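Local coordinates for beta-galactosidase (PDB 3OGR), which probably hydrolyses terminal non-reducing beta-D-galactose residues from beta-D-galactosides and binds galactose in the TIM-barrel domain of a family 35 glycosyl hydrolase, at residues A[44-49]-A[320-325]; A[71-76]-A[109-114]; A[239-244]-A[277-282]. All coordinates share one frame; numbering follows the deposited sequence.

Contact 1: residues A[44-49]-A[320-325]; sequences SGEVHP and NIYMTF. With GAL (beta-D-galactopyranose), chain E.
The parallel pairing of Ser-44 and Gly-45 with Asn-320 and Ile-321 closes the TIM barrel, joining its first strand, 38-47, to its last, 318-321. Ile-321 N bonds to Ser-44 O at 2.9 Å. Ile-321 O takes two bonds, from Glu-46 N and Thr-324 OG1, on opposite sides of the carbonyl plane. Past the cis peptide before Met-323, Thr-324 N and Phe-325 N both bond to Glu-46 O. Glu-46 CG lies anti to the backbone N (chi1 -170°), which lays it 3.5 Å from Tyr-322 CD2. The bend at chi2 (87°) then turns the carboxylate toward Asn-320 and His-48. Asn-320 ND2 meets Glu-46 OE1 nearly head-on at 2.9 Å. His-48 NE2 meets Glu-46 OE2 at 2.8 Å, on the anti lone pair and in the ring plane. Ser-74 also bonds to OE1, and Arg-114 forms a salt bridge with OE2. Ser-44 OG gives to Asn-320 OD1 at 2.7 Å, from above the amide. Met-323 CE covers a face of the His-48 ring. A leucine in place of Glu-46 would probably leave Asn-320 ND2 and His-48 NE2 without this acceptor and Arg-114 without one counter-charge. Four side chains thus grip one buried carboxylate, which probably favours its ionised form.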
# COMPACT_ATOMS: atom_id res chain seq x y z
N SER A 44 12.98 0.47 2.62
CA SER A 44 12.10 0.30 1.46
C SER A 44 10.65 0.49 1.86
O SER A 44 10.29 0.29 3.03
CB SER A 44 12.33 -1.15 0.97
OG SER A 44 11.38 -1.48 -0.03
N GLY A 45 9.85 0.92 0.88
CA GLY A 45 8.42 1.03 1.09
C GLY A 45 7.67 0.19 0.10
O GLY A 45 8.01 0.15 -1.07
N GLU A 46 6.59 -0.45 0.54
CA GLU A 46 5.79 -1.26 -0.37
C GLU A 46 4.80 -0.39 -1.20
O GLU A 46 4.09 0.44 -0.61
CB GLU A 46 4.98 -2.30 0.45
CG GLU A 46 4.30 -3.36 -0.47
CD GLU A 46 5.17 -4.57 -0.83
OE1 GLU A 46 6.32 -4.65 -0.32
OE2 GLU A 46 4.64 -5.48 -1.51
N VAL A 47 4.74 -0.66 -2.49
CA VAL A 47 3.88 0.02 -3.46
C VAL A 47 3.44 -1.05 -4.43
O VAL A 47 4.29 -1.79 -4.92
CB VAL A 47 4.57 1.14 -4.22
CG1 VAL A 47 3.64 1.78 -5.32
CG2 VAL A 47 5.08 2.23 -3.22
N HIS A 48 2.17 -1.10 -4.77
CA HIS A 48 1.69 -2.13 -5.72
C HIS A 48 1.22 -1.42 -7.02
O HIS A 48 0.19 -0.75 -7.00
CB HIS A 48 0.53 -2.94 -5.12
CG HIS A 48 0.95 -3.72 -3.92
ND1 HIS A 48 0.07 -4.28 -3.01
CD2 HIS A 48 2.20 -4.05 -3.49
CE1 HIS A 48 0.76 -4.90 -2.06
NE2 HIS A 48 2.06 -4.79 -2.35
N PRO A 49 1.98 -1.59 -8.10
CA PRO A 49 1.66 -0.81 -9.34
C PRO A 49 0.23 -1.08 -9.81
O PRO A 49 -0.41 -0.17 -10.31
CB PRO A 49 2.70 -1.26 -10.37
CG PRO A 49 3.34 -2.55 -9.78
CD PRO A 49 3.20 -2.45 -8.21
N ASN A 320 11.59 -3.25 5.02
CA ASN A 320 10.53 -2.79 4.10
C ASN A 320 9.23 -2.62 4.82
O ASN A 320 8.84 -3.52 5.58
CB ASN A 320 10.35 -3.83 2.97
CG ASN A 320 9.23 -3.42 2.01
OD1 ASN A 320 9.22 -2.32 1.43
ND2 ASN A 320 8.22 -4.32 1.87
N ILE A 321 8.58 -1.47 4.62
CA ILE A 321 7.34 -1.11 5.34
C ILE A 321 6.15 -1.42 4.46
O ILE A 321 5.98 -0.82 3.37
CB ILE A 321 7.39 0.43 5.65
CG1 ILE A 321 8.61 0.80 6.53
CG2 ILE A 321 6.10 0.81 6.34
CD1 ILE A 321 8.81 -0.14 7.78
N TYR A 322 5.30 -2.38 4.91
CA TYR A 322 4.14 -2.81 4.15
C TYR A 322 2.87 -2.31 4.87
O TYR A 322 2.69 -2.71 6.01
CB TYR A 322 4.14 -4.37 4.11
CG TYR A 322 3.01 -4.95 3.26
CD1 TYR A 322 1.68 -4.87 3.65
CD2 TYR A 322 3.30 -5.59 2.02
CE1 TYR A 322 0.65 -5.35 2.86
CE2 TYR A 322 2.27 -6.09 1.21
CZ TYR A 322 0.96 -5.95 1.61
OH TYR A 322 -0.04 -6.40 0.77
N MET A 323 2.02 -1.50 4.25
CA MET A 323 2.24 -0.75 2.97
C MET A 323 2.85 0.60 3.31
O MET A 323 2.70 1.12 4.45
CB MET A 323 0.87 -0.47 2.32
CG MET A 323 0.15 -1.78 1.92
SD MET A 323 1.01 -2.75 0.72
CE MET A 323 0.91 -1.67 -0.74
N THR A 324 3.47 1.19 2.29
CA THR A 324 3.87 2.63 2.37
C THR A 324 2.87 3.47 1.61
O THR A 324 2.46 4.52 2.09
CB THR A 324 5.33 2.78 1.92
OG1 THR A 324 6.16 2.12 2.91
CG2 THR A 324 5.79 4.25 1.90
N PHE A 325 2.45 3.04 0.40
CA PHE A 325 1.32 3.59 -0.31
C PHE A 325 0.46 2.40 -0.75
O PHE A 325 0.96 1.50 -1.42
CB PHE A 325 1.76 4.36 -1.57
CG PHE A 325 0.62 4.68 -2.49
CD1 PHE A 325 -0.39 5.59 -2.09
CD2 PHE A 325 0.48 3.98 -3.70
CE1 PHE A 325 -1.51 5.88 -2.98
CE2 PHE A 325 -0.61 4.28 -4.58
CZ PHE A 325 -1.61 5.20 -4.18
C1 GAL E . 1.60 -10.58 4.95
C2 GAL E . 1.45 -11.02 3.45
C3 GAL E . 1.02 -9.85 2.60
C4 GAL E . -0.25 -9.21 3.17
C5 GAL E . 0.01 -8.86 4.63
C6 GAL E . -1.24 -8.34 5.38
O1 GAL E . 1.64 -11.70 5.84
O2 GAL E . 2.73 -11.47 3.00
O3 GAL E . 0.76 -10.29 1.27
O4 GAL E . -1.28 -10.20 3.09
O5 GAL E . 0.37 -10.05 5.36
O6 GAL E . -1.64 -7.11 4.79
O HOH W 1 -0.01 0.35 -3.65

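Contact 2: residues A[71-76]-A[109-114]; sequences NTVSFY and IYLLAR. With GAL (beta-D-galactopyranose), chain E.
Ile-109 CG2 packs on Val-73 CG2 at 3.8 Å, where two neighbouring parallel strands of the TIM barrel begin to pair. Strands 72-76 and 110-116 are joined through helix 98-107, a beta-alpha-beta crossover. Tyr-110 N bonds to Asn-71 O, and its O accepts from Val-73 N. Leu-111 lies alongside Val-73 and points the same way, with CD2 3.7 Å from Val-73 CB. Both side chains face the outer helices. Leu-112 continues the ladder: its N bonds to Val-73 O and its O accepts from Phe-75 N. Its side chain lies on the other face, beside Ser-74, whose OG bonds to Glu-46. Ala-113 CB touches Phe-75 CZ at 3.6 Å. The Phe-75 ring reaches it because CG sits between the backbone N and the carbonyl carbon (chi1 69°), the crowded position. Arg-114 N bonds to Phe-75 O at 2.8 Å. Its guanidinium lies flat on the Tyr-76 ring, centres 4.0 Å apart and planes at 19°. Besides Glu-46, Glu-278 and Gln-176 hold the guanidinium, which helps fix its rotation. Tyr-76 OH bonds to Asn-179 and accepts from galactose O3 at 2.8 Å. On the ring face, Arg-114 NH2 stands 3.0 Å from Tyr-76 CZ.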
# COMPACT_ATOMS: atom_id res chain seq x y z
N ASN A 71 15.47 4.26 0.05
CA ASN A 71 16.21 4.03 -1.20
C ASN A 71 15.58 3.02 -2.09
O ASN A 71 16.05 2.83 -3.26
CB ASN A 71 17.69 3.68 -0.93
CG ASN A 71 17.86 2.65 0.17
OD1 ASN A 71 17.03 1.75 0.33
ND2 ASN A 71 18.88 2.83 0.99
N THR A 72 14.52 2.36 -1.62
CA THR A 72 13.98 1.20 -2.34
C THR A 72 12.47 1.17 -2.18
O THR A 72 11.88 1.72 -1.22
CB THR A 72 14.60 -0.08 -1.67
OG1 THR A 72 16.04 0.02 -1.74
CG2 THR A 72 14.12 -1.37 -2.27
N VAL A 73 11.84 0.54 -3.18
CA VAL A 73 10.43 0.19 -3.14
C VAL A 73 10.28 -1.28 -3.40
O VAL A 73 11.02 -1.83 -4.27
CB VAL A 73 9.61 1.04 -4.16
CG1 VAL A 73 8.28 0.36 -4.54
CG2 VAL A 73 9.36 2.45 -3.56
N SER A 74 9.34 -1.91 -2.67
CA SER A 74 9.05 -3.35 -2.86
C SER A 74 7.71 -3.44 -3.50
O SER A 74 6.79 -2.72 -3.09
CB SER A 74 9.12 -4.04 -1.51
OG SER A 74 8.60 -5.34 -1.57
N PHE A 75 7.54 -4.31 -4.51
CA PHE A 75 6.25 -4.38 -5.18
C PHE A 75 5.88 -5.82 -5.50
O PHE A 75 6.73 -6.65 -5.86
CB PHE A 75 6.27 -3.55 -6.50
CG PHE A 75 7.14 -4.10 -7.62
CD1 PHE A 75 8.51 -3.91 -7.62
CD2 PHE A 75 6.55 -4.82 -8.67
CE1 PHE A 75 9.29 -4.41 -8.71
CE2 PHE A 75 7.34 -5.37 -9.72
CZ PHE A 75 8.71 -5.14 -9.72
N TYR A 76 4.58 -6.09 -5.40
CA TYR A 76 3.98 -7.30 -5.97
C TYR A 76 3.58 -7.12 -7.41
O TYR A 76 3.31 -5.97 -7.90
CB TYR A 76 2.68 -7.70 -5.17
CG TYR A 76 2.93 -8.33 -3.82
CD1 TYR A 76 3.88 -9.39 -3.62
CD2 TYR A 76 2.08 -7.97 -2.75
CE1 TYR A 76 4.00 -10.01 -2.31
CE2 TYR A 76 2.18 -8.59 -1.50
CZ TYR A 76 3.15 -9.58 -1.29
OH TYR A 76 3.26 -10.16 -0.05
N ILE A 109 15.35 5.40 -7.13
CA ILE A 109 14.87 4.37 -6.18
C ILE A 109 15.21 3.01 -6.79
O ILE A 109 15.04 2.81 -8.02
CB ILE A 109 13.32 4.54 -6.03
CG1 ILE A 109 13.04 5.79 -5.16
CG2 ILE A 109 12.61 3.24 -5.40
CD1 ILE A 109 13.53 5.67 -3.70
N TYR A 110 15.66 2.06 -5.96
CA TYR A 110 15.87 0.68 -6.38
C TYR A 110 14.64 -0.12 -6.06
O TYR A 110 13.78 0.33 -5.29
CB TYR A 110 17.10 0.09 -5.72
CG TYR A 110 18.38 0.71 -6.22
CD1 TYR A 110 18.75 0.57 -7.56
CD2 TYR A 110 19.22 1.38 -5.33
CE1 TYR A 110 19.97 1.15 -8.03
CE2 TYR A 110 20.44 1.91 -5.81
CZ TYR A 110 20.78 1.76 -7.12
OH TYR A 110 22.01 2.28 -7.58
N LEU A 111 14.52 -1.33 -6.63
CA LEU A 111 13.30 -2.12 -6.48
C LEU A 111 13.58 -3.53 -6.01
O LEU A 111 14.51 -4.23 -6.48
CB LEU A 111 12.48 -2.19 -7.76
CG LEU A 111 11.98 -0.84 -8.32
CD1 LEU A 111 11.28 -1.15 -9.65
CD2 LEU A 111 10.98 -0.17 -7.38
N LEU A 112 12.69 -4.00 -5.15
CA LEU A 112 12.62 -5.43 -4.78
C LEU A 112 11.35 -5.94 -5.48
O LEU A 112 10.21 -5.47 -5.15
CB LEU A 112 12.50 -5.51 -3.21
CG LEU A 112 11.85 -6.83 -2.66
CD1 LEU A 112 12.56 -8.12 -3.22
CD2 LEU A 112 11.99 -6.82 -1.14
N ALA A 113 11.51 -6.85 -6.45
CA ALA A 113 10.40 -7.39 -7.21
C ALA A 113 9.85 -8.68 -6.58
O ALA A 113 10.65 -9.56 -6.22
CB ALA A 113 10.92 -7.71 -8.64
N ARG A 114 8.53 -8.73 -6.36
CA ARG A 114 7.92 -9.87 -5.68
C ARG A 114 6.75 -10.35 -6.54
O ARG A 114 5.56 -10.04 -6.28
CB ARG A 114 7.43 -9.45 -4.24
CG ARG A 114 8.50 -8.57 -3.49
CD ARG A 114 8.33 -8.56 -2.00
NE ARG A 114 7.06 -7.99 -1.59
CZ ARG A 114 6.40 -8.43 -0.52
NH1 ARG A 114 6.82 -9.54 0.19
NH2 ARG A 114 5.30 -7.77 -0.11
C1 GAL E . 1.60 -10.58 4.95
C2 GAL E . 1.45 -11.02 3.45
C3 GAL E . 1.02 -9.85 2.60
C4 GAL E . -0.25 -9.21 3.17
C5 GAL E . 0.01 -8.86 4.63
C6 GAL E . -1.24 -8.34 5.38
O1 GAL E . 1.64 -11.70 5.84
O2 GAL E . 2.73 -11.47 3.00
O3 GAL E . 0.76 -10.29 1.27
O4 GAL E . -1.28 -10.20 3.09
O5 GAL E . 0.37 -10.05 5.36
O6 GAL E . -1.64 -7.11 4.79

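Contact 3: residues A[239-244]-A[277-282]. With GAL (beta-D-galactopyranose), chain E.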
# COMPACT_ATOMS: atom_id res chain seq x y z
N GLY A 239 6.82 -9.28 9.91
CA GLY A 239 6.27 -9.09 11.23
C GLY A 239 5.20 -8.03 11.25
O GLY A 239 5.39 -6.92 10.70
N TYR A 240 4.05 -8.39 11.84
CA TYR A 240 2.92 -7.51 12.07
C TYR A 240 2.53 -7.58 13.51
O TYR A 240 1.44 -8.11 13.87
CB TYR A 240 1.74 -7.85 11.14
CG TYR A 240 2.11 -7.63 9.68
CD1 TYR A 240 2.79 -8.60 8.95
CD2 TYR A 240 1.75 -6.42 9.03
CE1 TYR A 240 3.11 -8.42 7.53
CE2 TYR A 240 2.03 -6.23 7.67
CZ TYR A 240 2.73 -7.20 6.97
OH TYR A 240 2.98 -7.01 5.63
N PRO A 241 3.36 -7.03 14.38
CA PRO A 241 3.20 -7.37 15.83
C PRO A 241 1.90 -6.90 16.46
O PRO A 241 1.50 -7.50 17.47
CB PRO A 241 4.40 -6.67 16.52
CG PRO A 241 5.22 -6.04 15.44
CD PRO A 241 4.58 -6.28 14.07
N LEU A 242 1.23 -5.90 15.88
CA LEU A 242 -0.09 -5.48 16.44
C LEU A 242 -1.34 -6.03 15.73
O LEU A 242 -2.50 -5.76 16.13
CB LEU A 242 -0.12 -4.00 16.67
CG LEU A 242 0.14 -3.53 18.13
CD1 LEU A 242 0.87 -4.44 19.17
CD2 LEU A 242 0.35 -2.08 18.21
N GLY A 243 -1.14 -6.85 14.74
CA GLY A 243 -2.29 -7.50 14.09
C GLY A 243 -3.11 -6.52 13.29
O GLY A 243 -2.65 -5.40 12.95
N PHE A 244 -4.30 -6.96 12.88
CA PHE A 244 -5.09 -6.25 11.86
C PHE A 244 -6.47 -5.77 12.22
O PHE A 244 -7.23 -5.24 11.34
CB PHE A 244 -5.13 -7.09 10.58
CG PHE A 244 -3.79 -7.50 10.12
CD1 PHE A 244 -3.33 -8.79 10.39
CD2 PHE A 244 -2.95 -6.60 9.43
CE1 PHE A 244 -2.10 -9.23 9.90
CE2 PHE A 244 -1.71 -7.00 8.99
CZ PHE A 244 -1.26 -8.30 9.20
N VAL A 277 11.37 -8.26 5.45
CA VAL A 277 10.91 -8.05 4.07
C VAL A 277 9.53 -7.42 4.04
O VAL A 277 9.14 -6.71 3.14
CB VAL A 277 11.02 -9.39 3.27
CG1 VAL A 277 10.40 -9.23 1.86
CG2 VAL A 277 12.49 -9.74 3.09
N GLU A 278 8.75 -7.68 5.12
CA GLU A 278 7.49 -6.91 5.36
C GLU A 278 7.42 -6.61 6.84
O GLU A 278 7.41 -7.56 7.66
CB GLU A 278 6.25 -7.74 5.02
CG GLU A 278 6.15 -8.15 3.51
CD GLU A 278 4.96 -9.03 3.29
OE1 GLU A 278 3.97 -8.90 4.07
OE2 GLU A 278 4.99 -9.83 2.36
N PHE A 279 7.40 -5.35 7.20
CA PHE A 279 7.08 -5.01 8.59
C PHE A 279 5.93 -4.02 8.58
O PHE A 279 5.85 -3.11 7.70
CB PHE A 279 8.29 -4.37 9.28
CG PHE A 279 8.08 -4.25 10.74
CD1 PHE A 279 8.16 -5.37 11.59
CD2 PHE A 279 7.68 -3.02 11.28
CE1 PHE A 279 7.93 -5.25 12.95
CE2 PHE A 279 7.37 -2.89 12.66
CZ PHE A 279 7.54 -4.02 13.48
N GLN A 280 5.04 -4.20 9.55
CA GLN A 280 3.77 -3.44 9.64
C GLN A 280 3.94 -1.92 9.42
O GLN A 280 4.63 -1.25 10.18
CB GLN A 280 3.22 -3.75 11.04
CG GLN A 280 1.83 -3.14 11.25
CD GLN A 280 1.04 -3.95 12.26
OE1 GLN A 280 1.59 -4.56 13.19
NE2 GLN A 280 -0.28 -3.89 12.12
N GLY A 281 3.19 -1.45 8.46
CA GLY A 281 3.03 -0.04 8.13
C GLY A 281 1.56 0.40 8.21
O GLY A 281 1.26 1.53 7.85
N GLY A 282 0.68 -0.53 8.59
CA GLY A 282 -0.74 -0.16 8.70
C GLY A 282 -1.46 -1.46 9.01
O GLY A 282 -0.92 -2.37 9.61
C1 GAL E . 1.60 -10.58 4.95
C2 GAL E . 1.45 -11.02 3.45
C3 GAL E . 1.02 -9.85 2.60
C4 GAL E . -0.25 -9.21 3.17
C5 GAL E . 0.01 -8.86 4.63
C6 GAL E . -1.24 -8.34 5.38
O1 GAL E . 1.64 -11.70 5.84
O2 GAL E . 2.73 -11.47 3.00
O3 GAL E . 0.76 -10.29 1.27
O4 GAL E . -1.28 -10.20 3.09
O5 GAL E . 0.37 -10.05 5.36
O6 GAL E . -1.64 -7.11 4.79
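Tyr-240 OH gives a short bond of 2.6 Å to Glu-278 OE1. The carboxylate oxygen lies at the edge of the phenol ring, in its plane. The hydroxyl comes from the anti side of the carboxylate, and the two flat groups are turned 77° apart. The Glu-278 chain runs extended beyond CG (chi2 176°), which carries its carboxylate up to the galactose. There OE2 accepts from galactose O2 at 2.9 Å, while OE1 lies 3.0 Å from galactose C1. Arg-114 forms a salt bridge with OE2. Glu-278 is therefore a galactose-binding residue, with its two oxygens engaged by different partners.

The second polar centre is the amide of Gln-280. Its OE1 takes Leu-242 N at 3.0 Å, in the carbonyl plane. Its NE2 gives to Gly-243 O at 2.9 Å and to Gly-282 O at 3.0 Å, both near the amide plane. Three bonds thus fix the rotation of this group. The bonds to Leu-242 N and Gly-243 O tie strand 275-280 to the type I turn from Tyr-240 to Gly-243. The backbones pair through Gly-239 N to Glu-278 O and Gln-280 N to Gly-239 O. Gln-280 CB packs on the Tyr-240 ring at CD2. Pro-241 CG meets Phe-279 CZ at 3.6 Å. Just after the turn, Phe-244 CZ lies 3.8 Å from galactose C6.

The contact sits at the ends of two adjacent parallel barrel strands, 236-239 and 275-280. Strand 318-321 flanks 275-280 on the side away from 236-239. Helix 301-313 packs on strand 275-280 and on the turn, with Phe-307 on Pro-241, Phe-303 on Leu-242 and Gln-280, and Asn-311 on Phe-279.

How the contacts relate
All three contacts pair parallel elements of one TIM barrel, and all three touch the same galactose. Contact 1 lies nearest the centre of the chain and, like contact 2, is fully buried. Contact 3 is partly exposed through its turn. Strands 38-47 and 72-76 are neighbours, which joins contact 1 to contact 2. Strands 318-321 and 275-280 join contact 1 to contact 3, through Asn-320 O with Phe-279 N. Contacts 2 and 3 meet across the barrel by side chains. The chemistry shifts with place. Contact 2 is a regular ladder with an apolar outer face, contact 1 centres on a buried carboxylate, and contact 3 relies on side-chain bonds to a loop.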